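Local coordinates for protein thermospermine synthase (Medicago truncatula, PDB 6BQ6) that probably transfers an aminopropyl group from decarboxylated S-adenosylmethionine to spermidine, giving the tetraamine thermospermine and S-methyl-5'-thioadenosine, at residues B[82-87]-B[112-117]; B[119-124]-B[285-290]; B[89-94]-B[258-263]; B[57-62]-B[138-143]. All coordinates share one frame; numbering follows the deposited sequence.

Contact 1 (B[82-87]-B[112-117]). With TER (N-(3-amino-propyl)-N-(5-aminopropyl)-1,4-diaminobutane), chain F.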
# COMPACT_ATOMS: atom_id res chain seq x y z
N THR B 82 8.35 -12.03 18.11
CA THR B 82 7.57 -13.21 18.38
C THR B 82 8.24 -14.47 17.81
O THR B 82 7.96 -15.54 18.31
CB THR B 82 6.15 -13.15 17.78
OG1 THR B 82 6.21 -12.79 16.40
CG2 THR B 82 5.33 -12.14 18.54
N ASP B 83 9.00 -14.36 16.73
CA ASP B 83 9.53 -15.53 16.09
C ASP B 83 11.00 -15.57 15.77
O ASP B 83 11.45 -16.55 15.16
CB ASP B 83 8.70 -15.93 14.84
CG ASP B 83 8.66 -14.88 13.76
OD1 ASP B 83 9.53 -14.01 13.70
OD2 ASP B 83 7.71 -14.92 12.93
N GLU B 84 11.78 -14.58 16.18
CA GLU B 84 13.22 -14.66 15.96
C GLU B 84 13.88 -15.90 16.57
O GLU B 84 14.89 -16.36 16.08
CB GLU B 84 13.96 -13.37 16.36
CG GLU B 84 13.86 -12.99 17.81
CD GLU B 84 14.88 -13.62 18.74
OE1 GLU B 84 14.87 -13.25 19.93
OE2 GLU B 84 15.69 -14.48 18.36
N PHE B 85 13.29 -16.42 17.65
CA PHE B 85 13.78 -17.66 18.29
C PHE B 85 13.90 -18.81 17.26
O PHE B 85 14.76 -19.66 17.37
CB PHE B 85 12.96 -18.05 19.52
CG PHE B 85 11.61 -18.66 19.22
CD1 PHE B 85 11.47 -19.99 19.04
CD2 PHE B 85 10.49 -17.86 19.10
CE1 PHE B 85 10.24 -20.57 18.76
CE2 PHE B 85 9.26 -18.42 18.82
CZ PHE B 85 9.13 -19.77 18.64
N ILE B 86 12.98 -18.84 16.27
CA ILE B 86 13.03 -19.88 15.27
C ILE B 86 14.32 -19.75 14.43
O ILE B 86 15.03 -20.75 14.26
CB ILE B 86 11.80 -19.86 14.36
CG1 ILE B 86 10.52 -19.97 15.19
CG2 ILE B 86 11.85 -20.97 13.31
CD1 ILE B 86 9.28 -19.87 14.35
N TYR B 87 14.59 -18.55 13.91
CA TYR B 87 15.72 -18.34 13.06
C TYR B 87 17.00 -18.62 13.89
O TYR B 87 17.92 -19.26 13.41
CB TYR B 87 15.72 -16.89 12.52
CG TYR B 87 16.99 -16.53 11.82
CD1 TYR B 87 17.16 -16.75 10.45
CD2 TYR B 87 18.05 -15.95 12.52
CE1 TYR B 87 18.36 -16.42 9.82
CE2 TYR B 87 19.24 -15.65 11.91
CZ TYR B 87 19.38 -15.87 10.56
OH TYR B 87 20.58 -15.54 9.95
N GLU B 112 22.93 -8.45 16.30
CA GLU B 112 21.75 -8.25 17.15
C GLU B 112 21.92 -8.83 18.54
O GLU B 112 21.25 -8.39 19.49
CB GLU B 112 20.53 -8.88 16.49
CG GLU B 112 20.32 -8.41 15.08
CD GLU B 112 19.24 -9.21 14.35
OE1 GLU B 112 18.36 -9.80 15.03
OE2 GLU B 112 19.32 -9.24 13.08
N GLY B 113 22.79 -9.82 18.67
CA GLY B 113 23.06 -10.49 19.91
C GLY B 113 22.33 -11.81 20.05
O GLY B 113 22.60 -12.54 21.00
N SER B 114 21.37 -12.10 19.16
CA SER B 114 20.57 -13.28 19.29
C SER B 114 21.29 -14.59 18.97
O SER B 114 21.05 -15.62 19.57
CB SER B 114 19.27 -13.16 18.52
OG SER B 114 18.54 -12.05 18.95
N THR B 115 22.17 -14.54 17.98
CA THR B 115 23.00 -15.66 17.67
C THR B 115 23.91 -15.97 18.84
O THR B 115 24.01 -17.10 19.23
CB THR B 115 23.76 -15.36 16.39
OG1 THR B 115 22.79 -15.21 15.35
CG2 THR B 115 24.70 -16.45 16.03
N ALA B 116 24.56 -14.93 19.35
CA ALA B 116 25.40 -15.07 20.52
C ALA B 116 24.59 -15.66 21.69
O ALA B 116 25.06 -16.57 22.36
CB ALA B 116 25.98 -13.73 20.92
N ARG B 117 23.40 -15.13 21.91
CA ARG B 117 22.53 -15.60 23.00
C ARG B 117 22.33 -17.12 22.91
O ARG B 117 22.49 -17.86 23.90
CB ARG B 117 21.18 -14.90 22.93
CG ARG B 117 20.21 -15.38 23.99
CD ARG B 117 18.85 -14.88 23.65
NE ARG B 117 18.26 -15.59 22.52
CZ ARG B 117 17.59 -15.02 21.52
NH1 ARG B 117 17.48 -13.70 21.40
NH2 ARG B 117 17.01 -15.82 20.59
N1 TER F . 23.18 -8.52 9.21
C2 TER F . 22.76 -9.50 10.20
C3 TER F . 22.35 -10.79 9.51
C4 TER F . 21.08 -10.68 8.72
N5 TER F . 20.61 -11.99 8.32
C6 TER F . 19.26 -12.40 8.63
C7 TER F . 18.68 -13.27 7.52
C8 TER F . 17.16 -13.20 7.59
N9 TER F . 16.62 -12.10 6.83
C10 TER F . 15.19 -11.92 6.83
C11 TER F . 14.63 -11.27 5.59
C12 TER F . 13.11 -11.46 5.61
C13 TER F . 12.38 -10.57 4.61
N14 TER F . 13.10 -10.47 3.36

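Contact 2 (B[119-124]-B[285-290])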
# COMPACT_ATOMS: atom_id res chain seq x y z
N LEU B 119 24.13 -19.41 21.21
CA LEU B 119 25.42 -20.06 21.42
C LEU B 119 25.79 -20.17 22.90
O LEU B 119 26.26 -21.21 23.33
CB LEU B 119 26.53 -19.31 20.72
CG LEU B 119 26.52 -19.44 19.18
CD1 LEU B 119 27.23 -18.29 18.48
CD2 LEU B 119 27.05 -20.78 18.74
N LEU B 120 25.53 -19.11 23.63
CA LEU B 120 25.89 -19.06 25.07
C LEU B 120 25.02 -19.94 25.97
O LEU B 120 25.33 -20.16 27.12
CB LEU B 120 25.86 -17.61 25.55
CG LEU B 120 27.00 -16.77 24.92
CD1 LEU B 120 26.68 -15.30 25.08
CD2 LEU B 120 28.40 -17.02 25.49
N ARG B 121 23.90 -20.43 25.45
CA ARG B 121 23.13 -21.47 26.12
C ARG B 121 23.84 -22.80 26.21
O ARG B 121 23.45 -23.63 26.99
CB ARG B 121 21.75 -21.65 25.48
CG ARG B 121 20.88 -20.40 25.61
CD ARG B 121 19.53 -20.55 24.91
NE ARG B 121 18.78 -21.69 25.42
CZ ARG B 121 17.94 -22.46 24.71
NH1 ARG B 121 17.72 -22.27 23.43
NH2 ARG B 121 17.35 -23.46 25.30
N HIS B 122 24.86 -23.03 25.37
CA HIS B 122 25.61 -24.26 25.40
C HIS B 122 26.63 -24.25 26.50
O HIS B 122 27.55 -23.45 26.49
CB HIS B 122 26.26 -24.48 24.05
CG HIS B 122 25.29 -24.95 23.02
ND1 HIS B 122 25.28 -26.24 22.56
CD2 HIS B 122 24.33 -24.28 22.32
CE1 HIS B 122 24.33 -26.38 21.64
NE2 HIS B 122 23.74 -25.21 21.49
N LYS B 123 26.53 -25.21 27.43
CA LYS B 123 27.51 -25.25 28.52
C LYS B 123 28.92 -25.60 28.10
O LYS B 123 29.85 -25.28 28.85
CB LYS B 123 27.02 -26.20 29.63
CG LYS B 123 25.83 -25.62 30.32
CD LYS B 123 25.19 -26.60 31.29
CE LYS B 123 24.46 -27.72 30.59
NZ LYS B 123 23.59 -28.49 31.56
N THR B 124 29.11 -26.24 26.94
CA THR B 124 30.44 -26.54 26.44
C THR B 124 31.25 -25.31 26.05
O THR B 124 32.50 -25.32 26.02
CB THR B 124 30.37 -27.52 25.23
OG1 THR B 124 29.63 -26.92 24.16
CG2 THR B 124 29.65 -28.81 25.61
N GLU B 285 18.19 -24.67 29.68
CA GLU B 285 16.76 -24.50 29.36
C GLU B 285 16.31 -25.25 28.09
O GLU B 285 17.11 -25.77 27.30
CB GLU B 285 16.37 -23.03 29.27
CG GLU B 285 16.50 -22.28 30.59
CD GLU B 285 15.68 -21.00 30.62
OE1 GLU B 285 16.30 -19.92 30.44
OE2 GLU B 285 14.43 -21.07 30.81
N GLU B 286 15.00 -25.33 27.93
CA GLU B 286 14.38 -26.03 26.82
C GLU B 286 14.37 -25.12 25.62
O GLU B 286 14.00 -23.97 25.74
CB GLU B 286 12.93 -26.37 27.14
CG GLU B 286 12.76 -27.69 27.87
CD GLU B 286 12.45 -28.80 26.87
OE1 GLU B 286 13.42 -29.53 26.53
OE2 GLU B 286 11.26 -28.90 26.39
N ASN B 287 14.73 -25.65 24.47
CA ASN B 287 14.48 -24.96 23.19
C ASN B 287 12.99 -24.78 22.98
O ASN B 287 12.19 -25.61 23.43
CB ASN B 287 15.05 -25.76 22.03
CG ASN B 287 16.56 -25.70 21.96
OD1 ASN B 287 17.18 -24.89 22.60
ND2 ASN B 287 17.15 -26.54 21.13
N ARG B 288 12.63 -23.68 22.35
CA ARG B 288 11.24 -23.33 22.04
C ARG B 288 10.83 -23.93 20.69
O ARG B 288 9.68 -24.32 20.50
CB ARG B 288 11.10 -21.80 22.07
CG ARG B 288 11.36 -21.21 23.46
CD ARG B 288 11.53 -19.67 23.46
NE ARG B 288 10.25 -19.06 23.09
CZ ARG B 288 10.05 -17.81 22.70
NH1 ARG B 288 11.05 -16.91 22.62
NH2 ARG B 288 8.80 -17.43 22.37
N TYR B 289 11.75 -23.99 19.73
CA TYR B 289 11.41 -24.43 18.37
C TYR B 289 11.95 -25.82 18.10
O TYR B 289 11.27 -26.66 17.54
CB TYR B 289 11.96 -23.48 17.29
CG TYR B 289 11.55 -23.96 15.92
CD1 TYR B 289 10.25 -23.87 15.50
CD2 TYR B 289 12.48 -24.56 15.09
CE1 TYR B 289 9.88 -24.36 14.23
CE2 TYR B 289 12.12 -25.03 13.87
CZ TYR B 289 10.86 -24.96 13.46
OH TYR B 289 10.57 -25.49 12.22
N LEU B 290 13.20 -26.06 18.44
CA LEU B 290 13.94 -27.16 17.88
C LEU B 290 14.05 -28.35 18.88
O LEU B 290 14.55 -28.18 19.98
CB LEU B 290 15.32 -26.64 17.50
CG LEU B 290 16.06 -27.55 16.57
CD1 LEU B 290 15.61 -27.43 15.12
CD2 LEU B 290 17.52 -27.23 16.69

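Contact 3 (B[89-94]-B[258-263]). With TER (N-(3-amino-propyl)-N-(5-aminopropyl)-1,4-diaminobutane), chain F.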
# COMPACT_ATOMS: atom_id res chain seq x y z
N GLU B 89 17.50 -20.32 16.83
CA GLU B 89 17.68 -21.72 17.22
C GLU B 89 18.08 -22.60 16.04
O GLU B 89 18.98 -23.42 16.17
CB GLU B 89 16.43 -22.30 17.84
CG GLU B 89 16.17 -21.83 19.28
CD GLU B 89 15.02 -22.55 19.94
OE1 GLU B 89 14.55 -23.61 19.44
OE2 GLU B 89 14.57 -22.06 21.01
N CYS B 90 17.44 -22.38 14.88
CA CYS B 90 17.82 -23.13 13.66
C CYS B 90 19.22 -22.83 13.18
O CYS B 90 19.92 -23.75 12.74
CB CYS B 90 16.86 -22.92 12.52
SG CYS B 90 15.24 -23.70 12.80
N LEU B 91 19.64 -21.57 13.27
CA LEU B 91 20.97 -21.16 12.84
C LEU B 91 22.06 -21.79 13.70
O LEU B 91 23.08 -22.20 13.20
CB LEU B 91 21.16 -19.66 12.90
CG LEU B 91 22.54 -19.01 12.61
CD1 LEU B 91 22.97 -19.34 11.17
CD2 LEU B 91 22.53 -17.55 12.88
N VAL B 92 21.82 -21.88 15.01
CA VAL B 92 22.85 -22.23 16.00
C VAL B 92 22.89 -23.68 16.44
O VAL B 92 23.94 -24.33 16.39
CB VAL B 92 22.74 -21.30 17.25
CG1 VAL B 92 23.60 -21.79 18.39
CG2 VAL B 92 23.11 -19.87 16.84
N HIS B 93 21.74 -24.22 16.85
CA HIS B 93 21.79 -25.49 17.56
C HIS B 93 22.21 -26.71 16.79
O HIS B 93 23.01 -27.50 17.32
CB HIS B 93 20.52 -25.69 18.37
CG HIS B 93 20.32 -24.61 19.36
ND1 HIS B 93 21.32 -24.23 20.23
CD2 HIS B 93 19.27 -23.80 19.63
CE1 HIS B 93 20.92 -23.22 20.96
NE2 HIS B 93 19.68 -22.93 20.62
N PRO B 94 21.71 -26.88 15.56
CA PRO B 94 22.12 -28.07 14.81
C PRO B 94 23.65 -28.17 14.68
O PRO B 94 24.22 -29.26 14.90
CB PRO B 94 21.44 -27.87 13.47
CG PRO B 94 20.19 -27.12 13.80
CD PRO B 94 20.63 -26.13 14.86
N TRP B 258 12.72 -20.18 5.40
CA TRP B 258 14.10 -19.76 5.39
C TRP B 258 15.05 -20.96 5.45
O TRP B 258 14.72 -22.02 6.01
CB TRP B 258 14.36 -18.83 6.60
CG TRP B 258 15.36 -17.82 6.26
CD1 TRP B 258 16.72 -17.80 6.58
CD2 TRP B 258 15.15 -16.71 5.41
NE1 TRP B 258 17.31 -16.70 6.00
CE2 TRP B 258 16.39 -16.04 5.25
CE3 TRP B 258 14.03 -16.21 4.73
CZ2 TRP B 258 16.48 -14.86 4.49
CZ3 TRP B 258 14.18 -15.08 3.92
CH2 TRP B 258 15.37 -14.45 3.81
N GLY B 259 16.28 -20.77 4.96
CA GLY B 259 17.21 -21.86 4.90
C GLY B 259 18.53 -21.61 5.61
O GLY B 259 18.93 -20.46 5.82
N TRP B 260 19.18 -22.72 5.89
CA TRP B 260 20.54 -22.75 6.46
C TRP B 260 21.24 -23.93 5.89
O TRP B 260 20.62 -24.90 5.40
CB TRP B 260 20.49 -22.91 8.00
CG TRP B 260 19.67 -21.88 8.67
CD1 TRP B 260 20.10 -20.65 9.19
CD2 TRP B 260 18.27 -21.93 8.94
NE1 TRP B 260 19.06 -19.97 9.72
CE2 TRP B 260 17.91 -20.69 9.54
CE3 TRP B 260 17.26 -22.87 8.70
CZ2 TRP B 260 16.61 -20.41 9.90
CZ3 TRP B 260 15.99 -22.56 9.07
CH2 TRP B 260 15.67 -21.34 9.64
N VAL B 261 22.56 -23.88 5.91
CA VAL B 261 23.35 -25.01 5.46
C VAL B 261 24.46 -25.29 6.46
O VAL B 261 25.26 -24.38 6.76
CB VAL B 261 23.95 -24.74 4.09
CG1 VAL B 261 24.73 -25.96 3.58
CG2 VAL B 261 22.89 -24.33 3.04
N LEU B 262 24.55 -26.56 6.91
CA LEU B 262 25.70 -27.10 7.63
C LEU B 262 26.74 -27.66 6.69
O LEU B 262 26.39 -28.30 5.70
CB LEU B 262 25.33 -28.28 8.51
CG LEU B 262 24.25 -28.11 9.53
CD1 LEU B 262 24.05 -29.38 10.31
CD2 LEU B 262 24.64 -26.98 10.47
N ALA B 263 28.00 -27.46 7.01
CA ALA B 263 29.09 -28.02 6.21
C ALA B 263 30.23 -28.45 7.13
O ALA B 263 30.58 -27.77 8.08
CB ALA B 263 29.57 -27.00 5.18
N1 TER F . 23.18 -8.52 9.21
C2 TER F . 22.76 -9.50 10.20
C3 TER F . 22.35 -10.79 9.51
C4 TER F . 21.08 -10.68 8.72
N5 TER F . 20.61 -11.99 8.32
C6 TER F . 19.26 -12.40 8.63
C7 TER F . 18.68 -13.27 7.52
C8 TER F . 17.16 -13.20 7.59
N9 TER F . 16.62 -12.10 6.83
C10 TER F . 15.19 -11.92 6.83
C11 TER F . 14.63 -11.27 5.59
C12 TER F . 13.11 -11.46 5.61
C13 TER F . 12.38 -10.57 4.61
N14 TER F . 13.10 -10.47 3.36

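Contact 4 (B[57-62]-B[138-143])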
# COMPACT_ATOMS: atom_id res chain seq x y z
N GLN B 57 23.95 1.44 6.75
CA GLN B 57 22.51 1.09 6.69
C GLN B 57 21.67 1.86 7.70
O GLN B 57 22.17 2.23 8.74
CB GLN B 57 22.31 -0.42 6.92
CG GLN B 57 22.79 -0.88 8.29
CD GLN B 57 23.21 -2.34 8.32
OE1 GLN B 57 22.60 -3.19 7.67
NE2 GLN B 57 24.25 -2.64 9.09
N ASP B 58 20.41 2.13 7.35
CA ASP B 58 19.41 2.68 8.26
C ASP B 58 18.94 1.58 9.19
O ASP B 58 18.93 0.43 8.83
CB ASP B 58 18.19 3.24 7.52
CG ASP B 58 18.51 4.47 6.66
OD1 ASP B 58 19.62 5.06 6.79
OD2 ASP B 58 17.65 4.83 5.83
N ILE B 59 18.57 1.98 10.40
CA ILE B 59 18.23 1.09 11.48
C ILE B 59 16.92 1.58 12.05
O ILE B 59 16.78 2.75 12.28
CB ILE B 59 19.32 1.15 12.59
CG1 ILE B 59 20.69 0.87 11.97
CG2 ILE B 59 18.96 0.17 13.69
CD1 ILE B 59 21.89 1.37 12.74
N ALA B 60 15.96 0.68 12.26
CA ALA B 60 14.65 1.04 12.83
C ALA B 60 14.18 -0.10 13.73
O ALA B 60 14.44 -1.26 13.44
CB ALA B 60 13.64 1.28 11.71
N LEU B 61 13.61 0.25 14.88
CA LEU B 61 12.92 -0.69 15.73
C LEU B 61 11.45 -0.32 15.83
O LEU B 61 11.10 0.80 16.27
CB LEU B 61 13.57 -0.74 17.10
CG LEU B 61 13.09 -1.84 18.04
CD1 LEU B 61 13.50 -3.26 17.64
CD2 LEU B 61 13.55 -1.53 19.46
N LEU B 62 10.60 -1.23 15.36
CA LEU B 62 9.17 -0.98 15.24
C LEU B 62 8.46 -1.79 16.26
O LEU B 62 8.84 -2.90 16.51
CB LEU B 62 8.68 -1.39 13.85
CG LEU B 62 9.50 -0.81 12.71
CD1 LEU B 62 8.91 -1.25 11.37
CD2 LEU B 62 9.57 0.71 12.76
N VAL B 138 25.46 -3.07 16.47
CA VAL B 138 25.77 -3.78 17.71
C VAL B 138 25.34 -2.94 18.89
O VAL B 138 24.69 -3.42 19.82
CB VAL B 138 27.27 -4.11 17.84
CG1 VAL B 138 27.59 -4.69 19.21
CG2 VAL B 138 27.62 -5.09 16.75
N GLU B 139 25.75 -1.68 18.86
CA GLU B 139 25.48 -0.82 20.02
C GLU B 139 23.98 -0.54 20.16
O GLU B 139 23.47 -0.52 21.28
CB GLU B 139 26.30 0.46 19.89
CG GLU B 139 27.79 0.23 20.17
CD GLU B 139 28.09 -0.20 21.62
OE1 GLU B 139 27.37 0.19 22.56
OE2 GLU B 139 29.02 -1.00 21.81
N PHE B 140 23.29 -0.40 19.03
CA PHE B 140 21.85 -0.23 19.04
C PHE B 140 21.19 -1.43 19.72
O PHE B 140 20.38 -1.28 20.62
CB PHE B 140 21.32 -0.08 17.63
CG PHE B 140 19.85 0.17 17.59
CD1 PHE B 140 19.36 1.42 17.80
CD2 PHE B 140 18.97 -0.86 17.42
CE1 PHE B 140 18.01 1.65 17.83
CE2 PHE B 140 17.59 -0.64 17.43
CZ PHE B 140 17.12 0.62 17.62
N CYS B 141 21.55 -2.63 19.26
CA CYS B 141 20.91 -3.84 19.79
C CYS B 141 21.30 -4.11 21.23
O CYS B 141 20.50 -4.57 22.00
CB CYS B 141 21.22 -5.02 18.88
SG CYS B 141 20.45 -4.83 17.27
N LYS B 142 22.55 -3.82 21.60
CA LYS B 142 22.96 -3.99 22.97
C LYS B 142 22.09 -3.17 23.92
O LYS B 142 21.80 -3.59 25.07
CB LYS B 142 24.41 -3.58 23.12
CG LYS B 142 24.95 -3.82 24.49
CD LYS B 142 26.48 -3.81 24.48
CE LYS B 142 27.01 -4.06 25.89
NZ LYS B 142 28.33 -4.77 25.91
N SER B 143 21.67 -2.02 23.45
CA SER B 143 20.79 -1.14 24.24
C SER B 143 19.30 -1.44 24.15
O SER B 143 18.57 -1.33 25.16
CB SER B 143 21.05 0.32 23.86
OG SER B 143 22.06 0.83 24.71

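Contact 1 (B[82-87]-B[112-117])
E84 OE2 is held by two nitrogens: R117 NH2, 2.9 Å from OE2 in a nearly straight bond (174°), and H88 ND1, one turn further along helix 84-98. The first is one arm of a two-pronged salt bridge between the start of helix 84-98 and helix 114-120, which follows the glycine-rich loop of this Rossmann-like domain. The guanidinium comes end-on, one terminal nitrogen to each oxygen, but the two planes stand 47° apart. OE2 lies in the guanidinium plane and uses its syn lone pair, whereas R117 NH1 reaches E84 OE1 at 3.0 Å by a more bent bond, tilted out of both planes. E84 presents its carboxylate with CG wedged between the backbone N and the carbonyl carbon (chi1 61°) and a further bend at chi2. N148 acts as a second shell, bonding R117 NH1 through OD1 and S114 OG through ND2. A glutamine in place of E84 would keep the length but lose the charge, and R117 would probably be left without its ionic mate on helix 84-98. On the ligand side, Y87 OH and T115 OG1 bond the two carboxylate oxygens of D181, the predicted proton acceptor, and Y87 OH lies 3.7 Å from TER C6.

Contact 2 (B[119-124]-B[285-290])
R121 carries this contact, reaching from just past helix 114-120 to the loop 285-290 that leads into helix 292-298. Before it, L119 faces inward, packing on V105 and I107 of strand 104-107, and its carbonyl O accepts a bond from H122 N (3.1 Å). R121 itself points at the loop. Its side chain bends at chi3 (57°), bringing both terminal nitrogens to the N287 amide. NH1 lies 2.8 Å from N287 OD1 and NH2 3.1 Å from the same oxygen, so one acceptor receives two bonds, each weak because its N-H points well off the line. The guanidinium and amide planes are steeply inclined, 74° apart, and OD1 sits near the guanidinium edge. NH2 also makes a weak bond of 3.1 Å to E285 O, again near the guanidinium plane. The rotation of the N287 amide is fixed from its other end, where ND2 donates to L290 O (3.3 Å) and leaves OD1 turned to the arginine. The stronger partner of R121 is E118 of helix 114-120, which forms a salt bridge with NH1; NH2 also donates to I284 O, just before the loop segment. After R121, H122 turns its ring to H93 of helix 84-98. On the far side of the loop, E286 forms a salt bridge with K303 of the second subunit. A charged guanidinium thus meets neutral oxygens across this contact, and its charge is probably balanced mainly by E118. Several bent bonds, none strong alone, probably share the work of holding the loop.

Contact 3 (B[89-94]-B[258-263])
C90 and L91 of helix 84-98 lie over one face of the W260 indole. C90 CB sits 3.5 Å from the centroid of the six-membered ring and 11° off its normal, a CH-pi contact over the face, while C90 SG meets the same ring obliquely at 4.4 Å. Over the pyrrole end, the backbone and CB of L91 approach, and L91 CD1 comes within 3.7 Å of W260 CD1, the two side chains crossing at about a right angle. W260 stands up from its strand with CG anti to the carbonyl carbon (chi1 -55°), a torsion that sets the ring broadside to the helix. A turn later P94 CB touches L262 CD1 more loosely, at 4.4 Å.

Beyond this shell, W258 CD1 lies against the opposite face of the W260 ring, and the Y87 ring meets W260 as well. W258 turns one face to the bound thermospermine, its CZ2 3.6 Å from TER C8; Q217 OE1 accepts a hydrogen bond from its NE1, which helps fix the indole in the pocket. The polyamine wall and the core thus share a chain of aromatic groups.

Strand 256-264 runs between strands 212-220 and 243-251, antiparallel to both, in the mixed sheet of the Rossmann-like domain. Helix 84-98 lies along it nearly parallel, the short segments 8.9 Å apart and 15° askew, and T115 of helix 114-120 packs on L91 and V92.

Contact 4 (B[57-62]-B[138-143])
I59 of strand 58-64 lays a methyl group over one face of the F140 ring, on helix 135-144, and so joins the N-terminal antiparallel sheet to the Rossmann-like domain. The face contact is a CH-pi interaction: I59 CG2 stands 4.0 Å from the ring centroid and 14° off its normal, with CD2 its nearest ring atom at 3.9 Å. This branch of I59 is the one anti to the backbone N, and the two side chains run alongside one another, pointing in opposite senses.

The second kind of contact is made at the ring edge. L61 CB approaches F140 CZ at 3.8 Å, close to the ring plane, so the phenyl group is met on its face by one residue and at its rim by another. Both come from the same side of the strand, whose intervening A60 points away. F140 reaches them with CG anti to its own backbone nitrogen (chi1 -177°), and the rings of H50 and Y144 also meet it. With F140 cut back to an alanine, the I59 methyl and L61 CB would probably lose the ring they rest on, opening a gap between strand and helix.

Polar bonds stay off the interface: Q57, which belongs to the adenosine site, donates through NE2 to D134 OD2. No hydrogen bond crosses between the two segments, so this join rests on buried apolar groups in van der Waals contact and not on directed bonds.

Contacts 1, 2 and 3 cluster in the Rossmann-like domain, centres 11 to 14 Å apart; contact 4, at the join with the N-terminal sheet, lies about 24 Å from contacts 2 and 3 but only about 14 Å, centre to centre, from contact 1, which it touches. Contacts 1 and 3 share helix 84-98 and both touch thermospermine, contacts 1 and 2 share helix 114-120, and E89 of contact 3 bonds the backbone of R288 and Y289 in contact 2. Along the chain contact 4 encloses contact 1, while contacts 2 and 3 close far later, bringing strand 256-264 and the loop 285-290 back to these helices. Contacts 1 and 3 thus bring distant sequence to the polyamine pocket, away from contact 2.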